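PDB 2I5I: carbohydrate deacetylase from Enterococcus faecalis, which probably catalyses the magnesium-dependent deacetylation of acetylated carbohydrates, a step in the breakdown of oligosaccharides. Local coordinates for residues A[15-20]-A[217-222]; A[58-63]-A[123-128]; A[80-85]-A[103-108]. All coordinates share one frame; numbering follows the deposited sequence.

Contact 1: residues A[15-20]-A[217-222]; sequences GYTPAV and FIDTIL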
ATOM      1  N   GLY A  15      12.275  16.598  -5.231  1.00 16.81           N
ATOM      2  CA  GLY A  15      11.849  17.305  -4.050  1.00 19.89           C
ATOM      3  C   GLY A  15      11.955  18.813  -4.140  1.00 16.63           C
ATOM      4  O   GLY A  15      11.629  19.500  -3.171  1.00 19.74           O
ATOM      5  N   TYR A  16      12.407  19.343  -5.273  1.00 18.14           N
ATOM      6  CA  TYR A  16      12.546  20.780  -5.445  1.00 14.94           C
ATOM      7  C   TYR A  16      11.194  21.449  -5.231  1.00 19.07           C
ATOM      8  O   TYR A  16      11.004  22.340  -4.400  1.00 25.40           O
ATOM      9  CB  TYR A  16      13.132  21.064  -6.817  1.00 20.90           C
ATOM     10  CG  TYR A  16      13.672  22.448  -7.069  1.00 21.33           C
ATOM     11  CD1 TYR A  16      13.936  23.346  -6.041  1.00 22.87           C
ATOM     12  CD2 TYR A  16      13.918  22.847  -8.374  1.00 23.49           C
ATOM     13  CE1 TYR A  16      14.432  24.601  -6.332  1.00 22.08           C
ATOM     14  CE2 TYR A  16      14.420  24.106  -8.665  1.00 24.28           C
ATOM     15  CZ  TYR A  16      14.672  24.979  -7.635  1.00 29.33           C
ATOM     16  OH  TYR A  16      15.172  26.236  -7.922  1.00 37.77           O
ATOM     17  N   THR A  17      10.217  21.016  -6.028  0.50 18.77           N
ATOM     18  CA  THR A  17       8.826  21.442  -5.855  0.50 15.48           C
ATOM     19  C   THR A  17       7.902  20.265  -6.170  0.50 18.48           C
ATOM     20  O   THR A  17       8.311  19.314  -6.847  0.50 19.57           O
ATOM     21  CB  THR A  17       8.458  22.690  -6.660  0.50 20.96           C
ATOM     22  OG1 THR A  17       7.740  22.344  -7.842  0.50 29.17           O
ATOM     23  CG2 THR A  17       9.626  23.479  -7.274  0.50 28.37           C
ATOM     24  N   PRO A  18       6.666  20.281  -5.693  1.00 19.67           N
ATOM     25  CA  PRO A  18       5.739  19.173  -5.995  1.00 22.61           C
ATOM     26  C   PRO A  18       5.637  18.789  -7.461  1.00 20.43           C
ATOM     27  O   PRO A  18       5.594  17.608  -7.791  1.00 20.55           O
ATOM     28  CB  PRO A  18       4.393  19.741  -5.484  1.00 23.19           C
ATOM     29  CG  PRO A  18       4.835  20.549  -4.298  1.00 20.05           C
ATOM     30  CD  PRO A  18       6.047  21.291  -4.844  1.00 19.68           C
ATOM     31  N   ALA A  19       5.585  19.718  -8.413  1.00 16.25           N
ATOM     32  CA  ALA A  19       5.496  19.392  -9.816  1.00 18.02           C
ATOM     33  C   ALA A  19       6.810  18.897 -10.428  1.00 20.25           C
ATOM     34  O   ALA A  19       6.798  18.109 -11.362  1.00 17.47           O
ATOM     35  CB  ALA A  19       5.050  20.601 -10.643  1.00 22.65           C
ATOM     36  N   VAL A  20       7.933  19.382  -9.903  1.00 18.16           N
ATOM     37  CA  VAL A  20       9.213  18.834 -10.341  1.00 17.89           C
ATOM     38  C   VAL A  20       9.226  17.355  -9.946  1.00 15.51           C
ATOM     39  O   VAL A  20       9.444  16.521 -10.814  1.00 19.06           O
ATOM     40  CB  VAL A  20      10.413  19.580  -9.745  1.00 18.49           C
ATOM     41  CG1 VAL A  20      11.695  18.803 -10.053  1.00 22.05           C
ATOM     42  CG2 VAL A  20      10.521  20.995 -10.286  1.00 21.49           C
ATOM     43  N   PHE A 217       7.214  18.746 -14.304  1.00 21.86           N
ATOM     44  CA  PHE A 217       5.984  19.428 -14.632  1.00 19.32           C
ATOM     45  C   PHE A 217       6.141  20.835 -14.062  1.00 21.20           C
ATOM     46  O   PHE A 217       6.954  21.045 -13.159  1.00 19.75           O
ATOM     47  CB  PHE A 217       4.741  18.734 -14.083  1.00 17.09           C
ATOM     48  CG  PHE A 217       4.521  17.324 -14.590  1.00 14.76           C
ATOM     49  CD1 PHE A 217       4.884  16.885 -15.851  1.00 15.82           C
ATOM     50  CD2 PHE A 217       3.911  16.371 -13.775  1.00 14.62           C
ATOM     51  CE1 PHE A 217       4.611  15.579 -16.261  1.00 15.54           C
ATOM     52  CE2 PHE A 217       3.652  15.076 -14.147  1.00 17.83           C
ATOM     53  CZ  PHE A 217       4.034  14.668 -15.410  1.00 16.28           C
ATOM     54  N   ILE A 218       5.372  21.779 -14.562  1.00 17.88           N
ATOM     55  CA  ILE A 218       5.438  23.153 -14.067  1.00 18.31           C
ATOM     56  C   ILE A 218       4.344  23.419 -13.029  1.00 25.77           C
ATOM     57  O   ILE A 218       3.172  23.096 -13.277  1.00 17.88           O
ATOM     58  CB  ILE A 218       5.320  24.193 -15.194  1.00 23.81           C
ATOM     59  CG1 ILE A 218       6.301  24.048 -16.351  1.00 28.44           C
ATOM     60  CG2 ILE A 218       5.451  25.599 -14.618  1.00 29.94           C
ATOM     61  CD1 ILE A 218       7.635  23.447 -15.990  1.00 32.95           C
ATOM     62  N   ASP A 219       4.763  24.008 -11.917  1.00 22.08           N
ATOM     63  CA  ASP A 219       3.869  24.568 -10.899  1.00 20.32           C
ATOM     64  C   ASP A 219       4.313  26.009 -10.655  1.00 21.14           C
ATOM     65  O   ASP A 219       5.340  26.469 -11.174  1.00 23.24           O
ATOM     66  CB  ASP A 219       3.772  23.791  -9.611  1.00 20.99           C
ATOM     67  CG  ASP A 219       5.031  23.382  -8.873  1.00 23.93           C
ATOM     68  OD1 ASP A 219       6.170  23.747  -9.243  1.00 20.71           O
ATOM     69  OD2 ASP A 219       4.892  22.631  -7.881  1.00 23.13           O
ATOM     70  N   THR A 220       3.532  26.775  -9.911  1.00 20.10           N
ATOM     71  CA  THR A 220       3.986  28.144  -9.659  1.00 20.24           C
ATOM     72  C   THR A 220       5.250  28.123  -8.796  1.00 19.37           C
ATOM     73  O   THR A 220       6.058  29.032  -8.906  1.00 24.66           O
ATOM     74  CB  THR A 220       2.935  28.994  -8.935  1.00 20.42           C
ATOM     75  OG1 THR A 220       2.552  28.317  -7.726  1.00 21.79           O
ATOM     76  CG2 THR A 220       1.670  29.127  -9.768  1.00 29.12           C
ATOM     77  N   ILE A 221       5.374  27.105  -7.948  0.50 21.77           N
ATOM     78  CA  ILE A 221       6.550  27.055  -7.066  0.50 22.56           C
ATOM     79  C   ILE A 221       7.800  26.987  -7.935  0.50 18.15           C
ATOM     80  O   ILE A 221       8.743  27.746  -7.725  0.50 21.74           O
ATOM     81  CB  ILE A 221       6.479  25.908  -6.062  0.50 20.87           C
ATOM     82  CG1 ILE A 221       5.182  25.930  -5.232  0.50 25.32           C
ATOM     83  CG2 ILE A 221       7.668  25.874  -5.115  0.50 20.87           C
ATOM     84  CD1 ILE A 221       4.636  24.535  -5.080  0.50 32.09           C
ATOM     85  N   LEU A 222       7.840  26.120  -8.944  1.00 20.47           N
ATOM     86  CA  LEU A 222       9.003  26.116  -9.831  1.00 22.19           C
ATOM     87  C   LEU A 222       9.185  27.462 -10.510  1.00 27.23           C
ATOM     88  O   LEU A 222      10.287  28.016 -10.583  1.00 23.24           O
ATOM     89  CB  LEU A 222       8.863  25.005 -10.873  1.00 23.01           C
ATOM     90  CG  LEU A 222       9.940  24.973 -11.959  1.00 20.43           C
ATOM     91  CD1 LEU A 222      11.325  24.818 -11.361  1.00 24.06           C
ATOM     92  CD2 LEU A 222       9.635  23.857 -12.950  1.00 20.85           C
TER
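Two helix starts are joined by a shared carboxylate: the first turn of helix 18-29 lies against the turn that opens helix 220-225, buried at the interface with a second subunit. Asp219 is the N-cap of its own helix, and its CG sits in the crowded position between backbone N and carbonyl carbon (chi1 51°), which brings OD1 back over Leu222 N (2.9 Å). The same OD1 takes the hydroxyl of Thr17, OG1 to OD1 2.5 Å, tip to tip and on the syn lone pair. Asp219 OD2 accepts from Ala19 N at 3.0 Å, the donor standing 62° above the carboxylate plane. In return, Phe217 N donates to Ala19 O (3.0 Å), so the backbones are tied beside the Ala19 methyl, which lies 3.3 Å from Asp219 CG. Apolar contacts flank the polar centre: Ile221 CD1 meets Pro18 CD at 3.5 Å, and the Leu222 side chain crosses that of Val20 at about a right angle, CD2 to CG2. Phe217 of the second subunit packs on both Ala19 and Phe217. Three donors grip one buried carboxylate, fixing its rotation; with two helix N-termini converging on it, the negative charge is probably stabilised and the group kept ionised.

Contact 2: residues A[58-63]-A[123-128]; sequences TLAIGV and RPDHID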
ATOM      1  N   THR A  58      10.702   1.751  -7.870  1.00 20.23           N
ATOM      2  CA  THR A  58      11.853   1.320  -8.629  1.00 20.26           C
ATOM      3  C   THR A  58      12.881   2.439  -8.803  1.00 20.03           C
ATOM      4  O   THR A  58      13.948   2.230  -9.400  1.00 25.58           O
ATOM      5  CB  THR A  58      11.447   0.811 -10.024  1.00 22.70           C
ATOM      6  OG1 THR A  58      10.644   1.794 -10.687  1.00 28.79           O
ATOM      7  CG2 THR A  58      10.576  -0.437  -9.909  1.00 24.84           C
ATOM      8  N   LEU A  59      12.566   3.644  -8.330  1.00 20.81           N
ATOM      9  CA  LEU A  59      13.449   4.772  -8.668  1.00 17.28           C
ATOM     10  C   LEU A  59      14.620   4.885  -7.707  1.00 17.74           C
ATOM     11  O   LEU A  59      14.438   4.908  -6.493  1.00 19.63           O
ATOM     12  CB  LEU A  59      12.638   6.063  -8.706  1.00 19.96           C
ATOM     13  CG  LEU A  59      13.403   7.372  -8.906  1.00 19.91           C
ATOM     14  CD1 LEU A  59      14.165   7.348 -10.218  1.00 27.64           C
ATOM     15  CD2 LEU A  59      12.476   8.576  -8.858  1.00 20.86           C
ATOM     16  N   ALA A  60      15.832   4.948  -8.275  1.00 19.47           N
ATOM     17  CA  ALA A  60      17.007   5.093  -7.409  1.00 20.87           C
ATOM     18  C   ALA A  60      17.200   6.558  -7.048  1.00 14.65           C
ATOM     19  O   ALA A  60      17.002   7.471  -7.851  1.00 17.58           O
ATOM     20  CB  ALA A  60      18.231   4.491  -8.076  1.00 21.66           C
ATOM     21  N   ILE A  61      17.578   6.817  -5.790  1.00 18.02           N
ATOM     22  CA  ILE A  61      17.647   8.182  -5.305  1.00 16.54           C
ATOM     23  C   ILE A  61      18.922   8.484  -4.501  1.00 19.30           C
ATOM     24  O   ILE A  61      19.203   7.778  -3.537  1.00 19.42           O
ATOM     25  CB  ILE A  61      16.432   8.508  -4.408  1.00 16.93           C
ATOM     26  CG1 ILE A  61      15.105   8.211  -5.115  1.00 17.00           C
ATOM     27  CG2 ILE A  61      16.493   9.934  -3.902  1.00 20.67           C
ATOM     28  CD1 ILE A  61      13.906   8.473  -4.218  1.00 21.22           C
ATOM     29  N   GLY A  62      19.632   9.519  -4.918  1.00 18.67           N
ATOM     30  CA  GLY A  62      20.834  10.013  -4.262  1.00 20.32           C
ATOM     31  C   GLY A  62      20.580  11.377  -3.651  1.00 24.44           C
ATOM     32  O   GLY A  62      19.483  11.954  -3.742  1.00 21.05           O
ATOM     33  N   VAL A  63      21.619  11.932  -3.013  1.00 19.82           N
ATOM     34  CA  VAL A  63      21.460  13.206  -2.309  1.00 18.57           C
ATOM     35  C   VAL A  63      22.089  14.344  -3.117  1.00 23.25           C
ATOM     36  O   VAL A  63      23.252  14.280  -3.533  1.00 19.57           O
ATOM     37  CB  VAL A  63      22.025  13.142  -0.880  1.00 18.72           C
ATOM     38  CG1 VAL A  63      23.495  12.716  -0.859  1.00 22.47           C
ATOM     39  CG2 VAL A  63      21.867  14.467  -0.148  1.00 18.70           C
ATOM     40  N   ARG A 123      18.930   5.473   2.927  1.00 23.87           N
ATOM     41  CA  ARG A 123      20.288   5.932   2.652  1.00 23.57           C
ATOM     42  C   ARG A 123      20.356   6.467   1.239  1.00 16.33           C
ATOM     43  O   ARG A 123      19.845   5.784   0.341  1.00 20.20           O
ATOM     44  CB  ARG A 123      21.233   4.736   2.818  1.00 26.41           C
ATOM     45  CG  ARG A 123      22.709   5.097   2.885  1.00 31.58           C
ATOM     46  CD  ARG A 123      23.491   3.888   3.420  1.00 25.07           C
ATOM     47  NE  ARG A 123      24.832   4.369   3.756  1.00 25.47           N
ATOM     48  CZ  ARG A 123      25.206   4.749   4.967  1.00 21.52           C
ATOM     49  NH1 ARG A 123      24.440   4.747   6.046  1.00 25.58           N
ATOM     50  NH2 ARG A 123      26.466   5.158   5.095  1.00 27.91           N
ATOM     51  N   PRO A 124      20.981   7.594   0.942  1.00 19.72           N
ATOM     52  CA  PRO A 124      21.134   7.938  -0.476  1.00 18.47           C
ATOM     53  C   PRO A 124      21.990   6.877  -1.154  1.00 20.57           C
ATOM     54  O   PRO A 124      22.812   6.233  -0.492  1.00 25.06           O
ATOM     55  CB  PRO A 124      21.860   9.272  -0.428  1.00 21.22           C
ATOM     56  CG  PRO A 124      22.443   9.396   0.931  1.00 23.67           C
ATOM     57  CD  PRO A 124      21.616   8.553   1.854  1.00 25.29           C
ATOM     58  N   ASP A 125      21.853   6.632  -2.453  1.00 20.06           N
ATOM     59  CA  ASP A 125      22.754   5.660  -3.083  1.00 20.51           C
ATOM     60  C   ASP A 125      23.978   6.361  -3.668  1.00 21.35           C
ATOM     61  O   ASP A 125      24.926   5.718  -4.160  1.00 23.29           O
ATOM     62  CB  ASP A 125      21.967   4.853  -4.116  1.00 21.14           C
ATOM     63  CG  ASP A 125      21.619   5.568  -5.397  1.00 18.71           C
ATOM     64  OD1 ASP A 125      21.750   6.807  -5.408  1.00 21.92           O
ATOM     65  OD2 ASP A 125      21.223   4.890  -6.381  1.00 22.26           O
ATOM     66  N   HIS A 126      23.982   7.694  -3.657  1.00 19.53           N
ATOM     67  CA  HIS A 126      25.098   8.475  -4.179  1.00 19.65           C
ATOM     68  C   HIS A 126      24.922   9.953  -3.861  1.00 23.96           C
ATOM     69  O   HIS A 126      23.916  10.381  -3.291  1.00 20.31           O
ATOM     70  CB  HIS A 126      25.265   8.256  -5.675  1.00 18.39           C
ATOM     71  CG  HIS A 126      24.412   9.018  -6.622  1.00 23.10           C
ATOM     72  ND1 HIS A 126      23.106   8.664  -6.883  1.00 20.72           N
ATOM     73  CD2 HIS A 126      24.658  10.103  -7.398  1.00 27.44           C
ATOM     74  CE1 HIS A 126      22.606   9.503  -7.780  1.00 25.37           C
ATOM     75  NE2 HIS A 126      23.516  10.405  -8.115  1.00 20.76           N
ATOM     76  N   ILE A 127      25.939  10.715  -4.229  1.00 19.60           N
ATOM     77  CA  ILE A 127      26.034  12.134  -3.966  1.00 19.74           C
ATOM     78  C   ILE A 127      26.324  12.903  -5.242  1.00 19.31           C
ATOM     79  O   ILE A 127      27.127  12.506  -6.086  1.00 21.54           O
ATOM     80  CB  ILE A 127      27.167  12.463  -2.950  1.00 19.53           C
ATOM     81  CG1 ILE A 127      26.970  11.830  -1.581  1.00 21.59           C
ATOM     82  CG2 ILE A 127      27.366  13.961  -2.825  1.00 18.13           C
ATOM     83  CD1 ILE A 127      28.176  11.927  -0.676  1.00 26.94           C
ATOM     84  N   ASP A 128      25.680  14.048  -5.394  1.00 22.65           N
ATOM     85  CA  ASP A 128      25.974  14.993  -6.462  1.00 21.38           C
ATOM     86  C   ASP A 128      25.660  16.376  -5.910  1.00 18.08           C
ATOM     87  O   ASP A 128      25.383  16.459  -4.707  1.00 19.95           O
ATOM     88  CB  ASP A 128      25.232  14.651  -7.732  1.00 23.89           C
ATOM     89  CG  ASP A 128      23.741  14.954  -7.716  1.00 24.10           C
ATOM     90  OD1 ASP A 128      23.198  15.339  -6.669  1.00 21.87           O
ATOM     91  OD2 ASP A 128      23.124  14.782  -8.793  1.00 23.85           O
TER
HETATM   92  O   HOH W   1      17.889   6.371  -1.479  1.00 27.77           O
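Three backbone hydrogen bonds join the segments, with Val63 using both its N-H and its carbonyl. Asp125 N donates to Ile61 O at 3.1 Å, Val63 N to His126 O at 2.8 Å in the carbonyl plane, and Asp128 N to Val63 O at 3.1 Å, nearly along the C=O axis. Ile61 O also receives a water that bridges it to Arg123 O. Beside these bonds Val63 CG1, in the crowded position between backbone N and carbonyl carbon (chi1 56°), touches Ile127 CG1 at 3.7 Å and Pro124 CB at 3.8 Å; the Val63 and Ile127 side chains run alongside each other from the same face of the sheet. The pairing of Val63 with Ile127 is parallel and joins strand 60-65 to strand 127-129 in the parallel sheet at the heart of this YdjC-family fold, with Phe117 and Ile114 of helix 103-117 packed over the Val63 and Ile127 side. Gly62, with no side chain, lets the His126 ring lie against its backbone, ND1 to Gly62 CA 3.7 Å. The ring is held by Asp125, whose OD1 accepts from His126 ND1 (2.7 Å, 167°) within the imidazole plane, and it stacks on Tyr258. Further out, Asp128 turns OD1 to His64 ND1 and OD2 to Thr37; His64 lies with Asp13 and His130, the predicted magnesium ligand, in what may be the metal site, so Asp128 may orient His64 from the second shell.

Contact 3: residues A[80-85]-A[103-108]; sequences MVPSLV and LEEVYN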
HETATM    1  N   MSE A  80      26.076  28.863  12.935  1.00 25.31           N
HETATM    2  CA  MSE A  80      27.062  27.803  12.793  1.00 24.20           C
HETATM    3  C   MSE A  80      27.706  27.825  11.415  1.00 27.07           C
HETATM    4  O   MSE A  80      28.822  27.306  11.306  1.00 30.83           O
HETATM    5  CB  MSE A  80      26.466  26.411  13.058  1.00 28.45           C
HETATM    6  CG  MSE A  80      25.871  26.166  14.428  1.00 34.29           C
HETATM    7 SE   MSE A  80      25.247  24.480  14.732  0.75 45.26          SE
HETATM    8  CE  MSE A  80      26.366  23.495  13.739  1.00 22.22           C
ATOM      9  N   VAL A  81      27.050  28.374  10.398  1.00 26.84           N
ATOM     10  CA  VAL A  81      27.568  28.396   9.027  1.00 22.73           C
ATOM     11  C   VAL A  81      27.514  29.764   8.379  1.00 20.94           C
ATOM     12  O   VAL A  81      27.049  29.995   7.270  1.00 25.35           O
ATOM     13  CB  VAL A  81      26.792  27.373   8.164  1.00 26.22           C
ATOM     14  CG1 VAL A  81      27.236  25.958   8.516  1.00 30.86           C
ATOM     15  CG2 VAL A  81      25.291  27.535   8.369  1.00 21.83           C
ATOM     16  N   PRO A  82      28.070  30.759   9.072  1.00 28.41           N
ATOM     17  CA  PRO A  82      27.803  32.146   8.712  1.00 26.08           C
ATOM     18  C   PRO A  82      28.371  32.525   7.353  1.00 29.58           C
ATOM     19  O   PRO A  82      27.898  33.467   6.722  1.00 27.89           O
ATOM     20  CB  PRO A  82      28.517  32.927   9.823  1.00 29.94           C
ATOM     21  CG  PRO A  82      29.537  32.012  10.400  1.00 33.64           C
ATOM     22  CD  PRO A  82      29.010  30.622  10.203  1.00 32.20           C
ATOM     23  N   SER A  83      29.398  31.793   6.909  1.00 27.84           N
ATOM     24  CA  SER A  83      30.024  32.101   5.631  1.00 26.39           C
ATOM     25  C   SER A  83      29.172  31.668   4.448  1.00 28.25           C
ATOM     26  O   SER A  83      29.432  31.966   3.290  1.00 23.89           O
ATOM     27  CB  SER A  83      31.376  31.372   5.543  1.00 24.75           C
ATOM     28  OG  SER A  83      31.158  29.991   5.236  1.00 28.53           O
ATOM     29  N   LEU A  84      28.126  30.890   4.750  1.00 21.95           N
ATOM     30  CA  LEU A  84      27.354  30.280   3.681  1.00 19.57           C
ATOM     31  C   LEU A  84      26.139  31.129   3.305  1.00 21.41           C
ATOM     32  O   LEU A  84      25.528  30.820   2.271  1.00 22.12           O
ATOM     33  CB  LEU A  84      26.890  28.892   4.099  1.00 19.00           C
ATOM     34  CG  LEU A  84      27.942  27.863   4.498  1.00 24.77           C
ATOM     35  CD1 LEU A  84      27.327  26.462   4.475  1.00 29.04           C
ATOM     36  CD2 LEU A  84      29.172  27.903   3.598  1.00 22.52           C
ATOM     37  N   VAL A  85      25.821  32.134   4.111  1.00 23.28           N
ATOM     38  CA  VAL A  85      24.554  32.835   3.894  1.00 23.91           C
ATOM     39  C   VAL A  85      24.601  34.330   3.673  1.00 26.87           C
ATOM     40  O   VAL A  85      25.494  35.034   4.127  1.00 25.96           O
ATOM     41  CB  VAL A  85      23.658  32.598   5.129  1.00 19.41           C
ATOM     42  CG1 VAL A  85      23.558  31.092   5.370  1.00 34.00           C
ATOM     43  CG2 VAL A  85      24.182  33.327   6.347  1.00 21.84           C
ATOM     44  N   LEU A 103      35.479  26.341   4.004  1.00 29.76           N
ATOM     45  CA  LEU A 103      35.401  24.932   3.677  1.00 26.43           C
ATOM     46  C   LEU A 103      34.925  24.060   4.823  1.00 27.71           C
ATOM     47  O   LEU A 103      34.247  23.069   4.566  1.00 27.94           O
ATOM     48  CB  LEU A 103      36.772  24.431   3.188  1.00 28.53           C
ATOM     49  CG  LEU A 103      37.116  24.893   1.773  1.00 32.44           C
ATOM     50  CD1 LEU A 103      38.596  24.665   1.491  1.00 37.66           C
ATOM     51  CD2 LEU A 103      36.244  24.191   0.744  1.00 33.92           C
ATOM     52  N   GLU A 104      35.274  24.415   6.047  1.00 24.45           N
ATOM     53  CA  GLU A 104      34.869  23.667   7.219  1.00 26.54           C
ATOM     54  C   GLU A 104      33.351  23.775   7.416  1.00 27.49           C
ATOM     55  O   GLU A 104      32.724  22.775   7.770  1.00 27.86           O
ATOM     56  CB  GLU A 104      35.578  24.136   8.492  1.00 29.59           C
ATOM     57  N   GLU A 105      32.838  24.979   7.187  1.00 26.44           N
ATOM     58  CA  GLU A 105      31.390  25.183   7.257  1.00 26.64           C
ATOM     59  C   GLU A 105      30.702  24.396   6.141  1.00 24.99           C
ATOM     60  O   GLU A 105      29.648  23.824   6.400  1.00 26.04           O
ATOM     61  CB  GLU A 105      31.042  26.660   7.182  1.00 23.07           C
ATOM     62  CG  GLU A 105      31.521  27.443   8.392  1.00 24.57           C
ATOM     63  CD  GLU A 105      31.225  28.916   8.320  1.00 30.01           C
ATOM     64  OE1 GLU A 105      30.561  29.371   7.367  1.00 32.50           O
ATOM     65  OE2 GLU A 105      31.672  29.638   9.235  1.00 39.68           O
ATOM     66  N   VAL A 106      31.294  24.376   4.954  1.00 25.38           N
ATOM     67  CA  VAL A 106      30.722  23.615   3.841  1.00 26.05           C
ATOM     68  C   VAL A 106      30.664  22.138   4.219  1.00 27.23           C
ATOM     69  O   VAL A 106      29.685  21.428   4.009  1.00 22.02           O
ATOM     70  CB  VAL A 106      31.500  23.819   2.539  1.00 26.02           C
ATOM     71  CG1 VAL A 106      30.862  23.033   1.386  1.00 26.44           C
ATOM     72  CG2 VAL A 106      31.568  25.297   2.177  1.00 24.74           C
ATOM     73  N   TYR A 107      31.744  21.651   4.800  1.00 24.07           N
ATOM     74  CA  TYR A 107      31.768  20.276   5.289  1.00 22.43           C
ATOM     75  C   TYR A 107      30.617  19.975   6.257  1.00 22.92           C
ATOM     76  O   TYR A 107      29.896  19.061   6.087  1.00 24.07           O
ATOM     77  CB  TYR A 107      33.103  19.933   5.958  1.00 23.73           C
ATOM     78  CG  TYR A 107      33.256  18.492   6.399  1.00 21.14           C
ATOM     79  CD1 TYR A 107      32.860  18.088   7.632  1.00 24.84           C
ATOM     80  CD2 TYR A 107      33.832  17.563   5.582  1.00 23.12           C
ATOM     81  CE1 TYR A 107      32.988  16.800   8.025  1.00 24.59           C
ATOM     82  CE2 TYR A 107      33.988  16.292   5.966  1.00 28.06           C
ATOM     83  CZ  TYR A 107      33.557  15.897   7.185  1.00 29.35           C
ATOM     84  OH  TYR A 107      33.729  14.611   7.572  1.00 31.27           O
ATOM     85  N   ASN A 108      30.471  20.790   7.267  1.00 21.18           N
ATOM     86  CA  ASN A 108      29.466  20.586   8.301  1.00 18.60           C
ATOM     87  C   ASN A 108      28.057  20.649   7.717  1.00 22.84           C
ATOM     88  O   ASN A 108      27.186  19.845   8.037  1.00 21.21           O
ATOM     89  CB  ASN A 108      29.603  21.612   9.424  1.00 25.87           C
ATOM     90  CG  ASN A 108      30.923  21.446  10.164  1.00 40.68           C
ATOM     91  OD1 ASN A 108      31.419  20.316  10.271  1.00 36.24           O
ATOM     92  ND2 ASN A 108      31.491  22.533  10.667  1.00 43.88           N
TER
HETATM   93  O   HOH W   2      29.849  24.819  11.208  1.00 34.52           O
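Glu105 carries this contact, its side chain reaching from the first turn of helix 103-117 into the bend formed by Val81 to Leu84. CG is anti to the carbonyl carbon (chi1 -67°) and the chain is extended beyond it (chi2 178°), so the carboxylate arrives at the bend at full length. There OE1 accepts from Ser83 N, at 2.7 Å and with an N-H...O angle of 144°. The position of OE1 is less certain than the rest, because the model places it too near the Ser83 side chain. The hydroxyl of Ser83 has its partner elsewhere, hydrogen-bonded to Asn102 N just ahead of the helix, while Asn102 OD1 accepts from Glu105 N. Across the carboxylate, OE2 lies against the Pro82 ring, 3.0 Å from CD, the two side chains crossing at about a right angle.

Residues 82-84 have helical backbone angles, and Leu84 N bonds back to Val81 O (2.9 Å), closing a type I beta turn within the long loop between strand 60-65 and helix 94-97. The contact therefore fastens that loop, well away from the centre of the chain, to the N-terminal part of a helix that flanks the parallel sheet.

Leu84 comes next in buried surface. Its CG is anti to the carbonyl carbon, and the side chain runs antiparallel to that of Glu105 to reach the helix, where CD2 meets Val106 CG2 at 3.8 Å, the Leu84 and Val106 side chains crossing at about a right angle. Val101 packs on both Leu84 and Val106. Val81, third in buried surface, sends CG1 obliquely across the base of Glu105, 4.1 Å from its CB. Beyond Val81, a water bridges the two segments, donating to Met80 O at 2.7 Å and accepting from Asn108 ND2 at 2.9 Å.

From the N terminus, the chain enters contact 1 at 15-20, just after the first strands, and closes that loop only at 217-222, beyond strand 208-213. Inside this long excursion, 58-63 opens contact 2, which closes at 123-128. Contact 3, between 80-85 and 103-108, is nested in turn within that second loop, so the three closures lie one inside another and none cross. Contact 1 joins two helix starts at a subunit interface, contact 2 joins neighbouring strands of the central sheet, and contact 3 ties a peripheral loop to helix 103-117, which leads on toward strand 127-129. Contacts 1 and 2 come within about 8 Å, contacts 2 and 3 within about 10 Å (nearest atoms), without touching.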